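Local coordinates for transmembrane oligosaccharyl transferase, putative (Archaeoglobus fulgidus, PDB 3VGP), which belongs to the archaeal AglB-type oligosaccharyl transferases, membrane proteins represented here by their C-terminal globular domain, at residues V35-D40 and Y88-D93; F68-S73 and A107-A112. The protein carries 1 engineered substitution. All coordinates share one frame; numbering follows the deposited sequence.

From the N terminus the chain first passes through V35-D40, an edge strand and the turn after it, then F68-S73 at the C-terminal end of helix 58-69. Interaction 1 closes the first loop when strand 88-91 pairs with strand 35-36, after 47 intervening residues that are largely helical. Interaction 2 closes the second when helix 105-111 packs beside the end of helix 58-69. Because the segments alternate along the chain, the two loops cross. Their centres lie about 13 Å apart and they touch: M36 packs on F68, W38 on I108 and I111, and the V90 carbonyl meets F69, joining sheet and helices.

Interaction 1 of 2, residues V35-D40 and Y88-D93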
loop_
_atom_site.group_PDB
_atom_site.type_symbol
_atom_site.label_atom_id
_atom_site.label_comp_id
_atom_site.label_asym_id
_atom_site.label_seq_id
_atom_site.Cartn_x
_atom_site.Cartn_y
_atom_site.Cartn_z
ATOM N N VAL A 35 -5.558 6.838 0.517
ATOM C CA VAL A 35 -4.853 5.784 -0.193
ATOM C C VAL A 35 -3.540 5.379 0.452
ATOM O O VAL A 35 -2.705 6.226 0.764
ATOM C CB VAL A 35 -4.566 6.219 -1.649
ATOM C CG1 VAL A 35 -3.842 5.100 -2.401
ATOM C CG2 VAL A 35 -5.869 6.597 -2.344
HETATM N N MSE A 36 -3.375 4.080 0.666
HETATM C CA MSE A 36 -2.136 3.568 1.226
HETATM C C MSE A 36 -1.380 2.822 0.143
HETATM O O MSE A 36 -1.865 1.819 -0.387
HETATM C CB MSE A 36 -2.391 2.617 2.383
HETATM C CG MSE A 36 -1.106 1.982 2.862
HETATM SE SE MSE A 36 -1.424 0.833 4.326
HETATM C CE MSE A 36 -1.565 2.158 5.692
ATOM N N SER A 37 -0.189 3.309 -0.182
ATOM C CA SER A 37 0.625 2.684 -1.215
ATOM C C SER A 37 2.091 2.944 -0.899
ATOM O O SER A 37 2.406 3.731 -0.001
ATOM C CB SER A 37 0.270 3.281 -2.581
ATOM O OG SER A 37 0.868 2.553 -3.641
ATOM N N TRP A 38 2.979 2.276 -1.630
ATOM C CA TRP A 38 4.410 2.447 -1.436
ATOM C C TRP A 38 4.860 3.501 -2.430
ATOM O O TRP A 38 4.959 3.243 -3.629
ATOM C CB TRP A 38 5.156 1.140 -1.692
ATOM C CG TRP A 38 6.611 1.228 -1.344
ATOM C CD1 TRP A 38 7.671 1.109 -2.201
ATOM C CD2 TRP A 38 7.168 1.459 -0.048
ATOM N NE1 TRP A 38 8.852 1.252 -1.517
ATOM C CE2 TRP A 38 8.574 1.467 -0.193
ATOM C CE3 TRP A 38 6.617 1.660 1.223
ATOM C CZ2 TRP A 38 9.435 1.670 0.887
ATOM C CZ3 TRP A 38 7.476 1.862 2.298
ATOM C CH2 TRP A 38 8.868 1.866 2.121
ATOM N N TRP A 39 5.137 4.691 -1.914
ATOM C CA TRP A 39 5.532 5.809 -2.749
ATOM C C TRP A 39 7.011 6.108 -2.845
ATOM O O TRP A 39 7.782 5.839 -1.928
ATOM C CB TRP A 39 4.867 7.098 -2.261
ATOM C CG TRP A 39 3.402 7.183 -2.476
ATOM C CD1 TRP A 39 2.419 6.782 -1.620
ATOM C CD2 TRP A 39 2.744 7.725 -3.624
ATOM N NE1 TRP A 39 1.185 7.044 -2.164
ATOM C CE2 TRP A 39 1.357 7.623 -3.395
ATOM C CE3 TRP A 39 3.195 8.290 -4.826
ATOM C CZ2 TRP A 39 0.411 8.064 -4.325
ATOM C CZ3 TRP A 39 2.253 8.728 -5.752
ATOM C CH2 TRP A 39 0.878 8.613 -5.493
ATOM N N ASP A 40 7.375 6.682 -3.985
ATOM C CA ASP A 40 8.721 7.160 -4.236
ATOM C C ASP A 40 8.477 8.646 -3.999
ATOM O O ASP A 40 7.479 9.192 -4.478
ATOM C CB ASP A 40 9.136 6.922 -5.687
ATOM C CG ASP A 40 10.337 7.761 -6.092
ATOM O OD1 ASP A 40 10.172 8.985 -6.273
ATOM O OD2 ASP A 40 11.446 7.201 -6.223
ATOM N N TYR A 88 -8.506 2.816 0.348
ATOM C CA TYR A 88 -7.835 1.966 -0.627
ATOM C C TYR A 88 -6.396 1.625 -0.286
ATOM O O TYR A 88 -5.643 2.454 0.231
ATOM C CB TYR A 88 -7.839 2.632 -2.003
ATOM C CG TYR A 88 -9.214 2.865 -2.588
ATOM C CD1 TYR A 88 -10.066 1.797 -2.853
ATOM C CD2 TYR A 88 -9.652 4.153 -2.889
ATOM C CE1 TYR A 88 -11.328 2.006 -3.408
ATOM C CE2 TYR A 88 -10.916 4.374 -3.443
ATOM C CZ TYR A 88 -11.745 3.293 -3.697
ATOM O OH TYR A 88 -12.996 3.492 -4.242
ATOM N N VAL A 89 -6.030 0.385 -0.589
ATOM C CA VAL A 89 -4.672 -0.106 -0.411
ATOM C C VAL A 89 -4.283 -0.572 -1.813
ATOM O O VAL A 89 -5.041 -1.289 -2.465
ATOM C CB VAL A 89 -4.609 -1.303 0.562
ATOM C CG1 VAL A 89 -3.202 -1.872 0.576
ATOM C CG2 VAL A 89 -4.993 -0.852 1.967
ATOM N N VAL A 90 -3.108 -0.170 -2.279
ATOM C CA VAL A 90 -2.689 -0.530 -3.629
ATOM C C VAL A 90 -1.385 -1.313 -3.648
ATOM O O VAL A 90 -0.425 -0.942 -2.977
ATOM C CB VAL A 90 -2.511 0.734 -4.496
ATOM C CG1 VAL A 90 -2.277 0.346 -5.950
ATOM C CG2 VAL A 90 -3.738 1.623 -4.367
ATOM N N THR A 91 -1.362 -2.391 -4.427
ATOM C CA THR A 91 -0.170 -3.226 -4.554
ATOM C C THR A 91 0.229 -3.314 -6.027
ATOM O O THR A 91 -0.492 -2.839 -6.902
ATOM C CB THR A 91 -0.405 -4.661 -4.008
ATOM O OG1 THR A 91 -1.391 -5.335 -4.802
ATOM C CG2 THR A 91 -0.888 -4.603 -2.555
ATOM N N ALA A 92 1.391 -3.904 -6.289
ATOM C CA ALA A 92 1.890 -4.071 -7.654
ATOM C C ALA A 92 3.007 -5.103 -7.597
ATOM O O ALA A 92 3.563 -5.356 -6.528
ATOM C CB ALA A 92 2.423 -2.746 -8.196
ATOM N N ASP A 93 3.351 -5.699 -8.734
ATOM C CA ASP A 93 4.404 -6.713 -8.725
ATOM C C ASP A 93 5.702 -6.183 -8.129
ATOM O O ASP A 93 6.404 -6.906 -7.414
ATOM C CB ASP A 93 4.700 -7.228 -10.141
ATOM C CG ASP A 93 3.601 -8.113 -10.691
ATOM O OD1 ASP A 93 2.784 -8.627 -9.898
ATOM O OD2 ASP A 93 3.569 -8.314 -11.929
HETATM O O HOH W 1 2.060 0.239 -3.423
#
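V35 holds CG1 anti to its backbone N (chi1 -179°), and V90 does likewise (chi1 -172°), which leaves its CG2 beside N; CG1 of V35 thereby meets CG2 of V90 at 4.0 Å, the two side chains at a slant to one another. S37 also puts OG anti to its N, which carries OG alongside the CB of V90. Beneath them the strands run parallel. M36 uses both its backbone polar groups: its N donates to O of Y88 at 2.8 Å, almost straight at 170°, and its O accepts from N of V90 at 3.0 Å. Both donors lie nearly along the C=O axes. The CA-H groups of V35 and V89 add contacts to the same two carbonyl oxygens. The next link along the ladder is water 1, accepting from W38 N at 2.9 Å and donating to V90 O at 2.8 Å. The chain then runs into W38, W39 and D40, the start of the WWDYG sequence that marks the oligosaccharyl transferase family; D40 is the N-cap of helix 41-44, its OD1 weakly hydrogen-bonded to N of G42. The sheet is covered on both faces. V90 packs on W8 and M15 of helix 6-20, while M36, extended as far as its bend at chi3, and V89 pack on F68 of helix 58-69. Y88 turns its ring away from V35, and its OH is hydrogen-bonded to S18.

Interaction 2 of 2, residues F68-S73 and A107-A112; sequences FFTAKS and AIMRIA
T70 has the largest share of this contact, and both branches of its side chain touch the other segment. Its CG2 lies 3.9 Å from CG2 of I108, where the two side chains lie side by side and run opposite ways. The same T70 methyl is 4.1 Å from CB of A112 and also brushes the start of the M109 side chain, CG2 to CG at 4.3 Å. On the other branch, OG1 of T70 sits against CB of A112 at 3.5 Å. One residue earlier, the F69 ring receives the tip of I108 obliquely, CD2 to CD1 at 4.4 Å, so I108 bridges two neighbouring side chains: its CG2 serves T70 and its CD1 serves F69.

Torsions set up this division. T70 keeps OG1 in the crowded position between backbone N and carbonyl carbon (chi1 58°), from which it bonds to O of A66 one helical turn back; that bond fixes the rotation and leaves CG2 facing I108. In I108, CG2 is anti to the backbone N, and a nearly straight chi2 (173°) extends CD1 toward the ring. A112 is held a turn after I108 by the bond from its N to I108 O, 3.0 Å, and its own O accepts from NZ of K67. Further out, F127 of helix 121-129 covers both T70 and M109, and W38 packs on I108. This mainly apolar contact packs the C-terminal ends of helices 58-69 and 105-111 together in the mixed alpha/beta globular domain of this AglB protein.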
loop_
_atom_site.group_PDB
_atom_site.type_symbol
_atom_site.label_atom_id
_atom_site.label_comp_id
_atom_site.label_asym_id
_atom_site.label_seq_id
_atom_site.Cartn_x
_atom_site.Cartn_y
_atom_site.Cartn_z
ATOM N N PHE A 68 2.290 -2.013 7.517
ATOM C CA PHE A 68 1.077 -2.654 7.031
ATOM C C PHE A 68 1.411 -3.842 6.135
ATOM O O PHE A 68 0.927 -4.952 6.354
ATOM C CB PHE A 68 0.238 -1.636 6.250
ATOM C CG PHE A 68 -0.981 -2.221 5.590
ATOM C CD1 PHE A 68 -2.209 -2.226 6.238
ATOM C CD2 PHE A 68 -0.896 -2.765 4.314
ATOM C CE1 PHE A 68 -3.334 -2.763 5.624
ATOM C CE2 PHE A 68 -2.015 -3.306 3.692
ATOM C CZ PHE A 68 -3.237 -3.304 4.351
ATOM N N PHE A 69 2.251 -3.608 5.131
ATOM C CA PHE A 69 2.611 -4.663 4.196
ATOM C C PHE A 69 3.373 -5.823 4.823
ATOM O O PHE A 69 3.145 -6.976 4.455
ATOM C CB PHE A 69 3.405 -4.084 3.015
ATOM C CG PHE A 69 2.560 -3.281 2.047
ATOM C CD1 PHE A 69 1.306 -3.750 1.640
ATOM C CD2 PHE A 69 3.022 -2.073 1.530
ATOM C CE1 PHE A 69 0.530 -3.024 0.730
ATOM C CE2 PHE A 69 2.259 -1.339 0.620
ATOM C CZ PHE A 69 1.010 -1.814 0.218
ATOM N N THR A 70 4.251 -5.531 5.780
ATOM C CA THR A 70 5.034 -6.585 6.426
ATOM C C THR A 70 4.336 -7.278 7.594
ATOM O O THR A 70 4.890 -8.211 8.185
ATOM C CB THR A 70 6.407 -6.047 6.908
ATOM O OG1 THR A 70 6.214 -4.957 7.819
ATOM C CG2 THR A 70 7.221 -5.563 5.725
ATOM N N ALA A 71 3.124 -6.842 7.928
ATOM C CA ALA A 71 2.388 -7.465 9.023
ATOM C C ALA A 71 2.143 -8.937 8.709
ATOM O O ALA A 71 1.888 -9.299 7.562
ATOM C CB ALA A 71 1.058 -6.752 9.240
ATOM N N LYS A 72 2.233 -9.783 9.733
ATOM C CA LYS A 72 2.007 -11.215 9.563
ATOM C C LYS A 72 0.546 -11.574 9.821
ATOM O O LYS A 72 0.062 -12.607 9.356
ATOM C CB LYS A 72 2.911 -12.007 10.510
ATOM C CG LYS A 72 4.393 -11.938 10.157
ATOM C CD LYS A 72 4.671 -12.626 8.825
ATOM C CE LYS A 72 6.141 -12.538 8.431
ATOM N NZ LYS A 72 7.037 -13.201 9.424
ATOM N N SER A 73 -0.152 -10.723 10.566
ATOM C CA SER A 73 -1.558 -10.964 10.873
ATOM C C SER A 73 -2.427 -9.841 10.325
ATOM O O SER A 73 -2.063 -8.668 10.396
ATOM C CB SER A 73 -1.770 -11.077 12.387
ATOM O OG SER A 73 -1.716 -9.810 13.017
ATOM N N ALA A 107 13.377 -2.885 0.545
ATOM C CA ALA A 107 13.330 -1.505 1.015
ATOM C C ALA A 107 12.181 -1.358 2.001
ATOM O O ALA A 107 12.313 -0.705 3.032
ATOM C CB ALA A 107 13.141 -0.544 -0.166
ATOM N N ILE A 108 11.047 -1.968 1.673
ATOM C CA ILE A 108 9.884 -1.919 2.548
ATOM C C ILE A 108 10.240 -2.549 3.893
ATOM O O ILE A 108 9.930 -1.996 4.948
ATOM C CB ILE A 108 8.684 -2.667 1.911
ATOM C CG1 ILE A 108 8.132 -1.847 0.739
ATOM C CG2 ILE A 108 7.608 -2.920 2.947
ATOM C CD1 ILE A 108 7.048 -2.559 -0.076
HETATM N N MSE A 109 10.904 -3.700 3.853
HETATM C CA MSE A 109 11.312 -4.376 5.078
HETATM C C MSE A 109 12.219 -3.486 5.928
HETATM O O MSE A 109 12.049 -3.415 7.146
HETATM C CB MSE A 109 12.033 -5.686 4.752
HETATM C CG MSE A 109 11.116 -6.788 4.256
HETATM SE SE MSE A 109 12.032 -8.484 4.183
HETATM C CE MSE A 109 12.152 -8.803 6.084
ATOM N N ARG A 110 13.171 -2.807 5.294
ATOM C CA ARG A 110 14.083 -1.925 6.024
ATOM C C ARG A 110 13.331 -0.809 6.738
ATOM O O ARG A 110 13.588 -0.531 7.911
ATOM C CB ARG A 110 15.121 -1.300 5.084
ATOM C CG ARG A 110 16.059 -2.298 4.430
ATOM C CD ARG A 110 17.308 -1.621 3.888
ATOM N NE ARG A 110 18.109 -2.545 3.091
ATOM C CZ ARG A 110 17.829 -2.875 1.835
ATOM N NH1 ARG A 110 16.771 -2.350 1.231
ATOM N NH2 ARG A 110 18.601 -3.735 1.184
ATOM N N ILE A 111 12.409 -0.167 6.028
ATOM C CA ILE A 111 11.623 0.921 6.603
ATOM C C ILE A 111 10.769 0.417 7.764
ATOM O O ILE A 111 10.515 1.150 8.724
ATOM C CB ILE A 111 10.717 1.575 5.535
ATOM C CG1 ILE A 111 11.583 2.243 4.465
ATOM C CG2 ILE A 111 9.785 2.590 6.180
ATOM C CD1 ILE A 111 12.491 3.336 4.994
ATOM N N ALA A 112 10.335 -0.838 7.678
ATOM C CA ALA A 112 9.525 -1.438 8.732
ATOM C C ALA A 112 10.393 -1.802 9.935
ATOM O O ALA A 112 9.875 -2.215 10.976
ATOM C CB ALA A 112 8.812 -2.681 8.211
#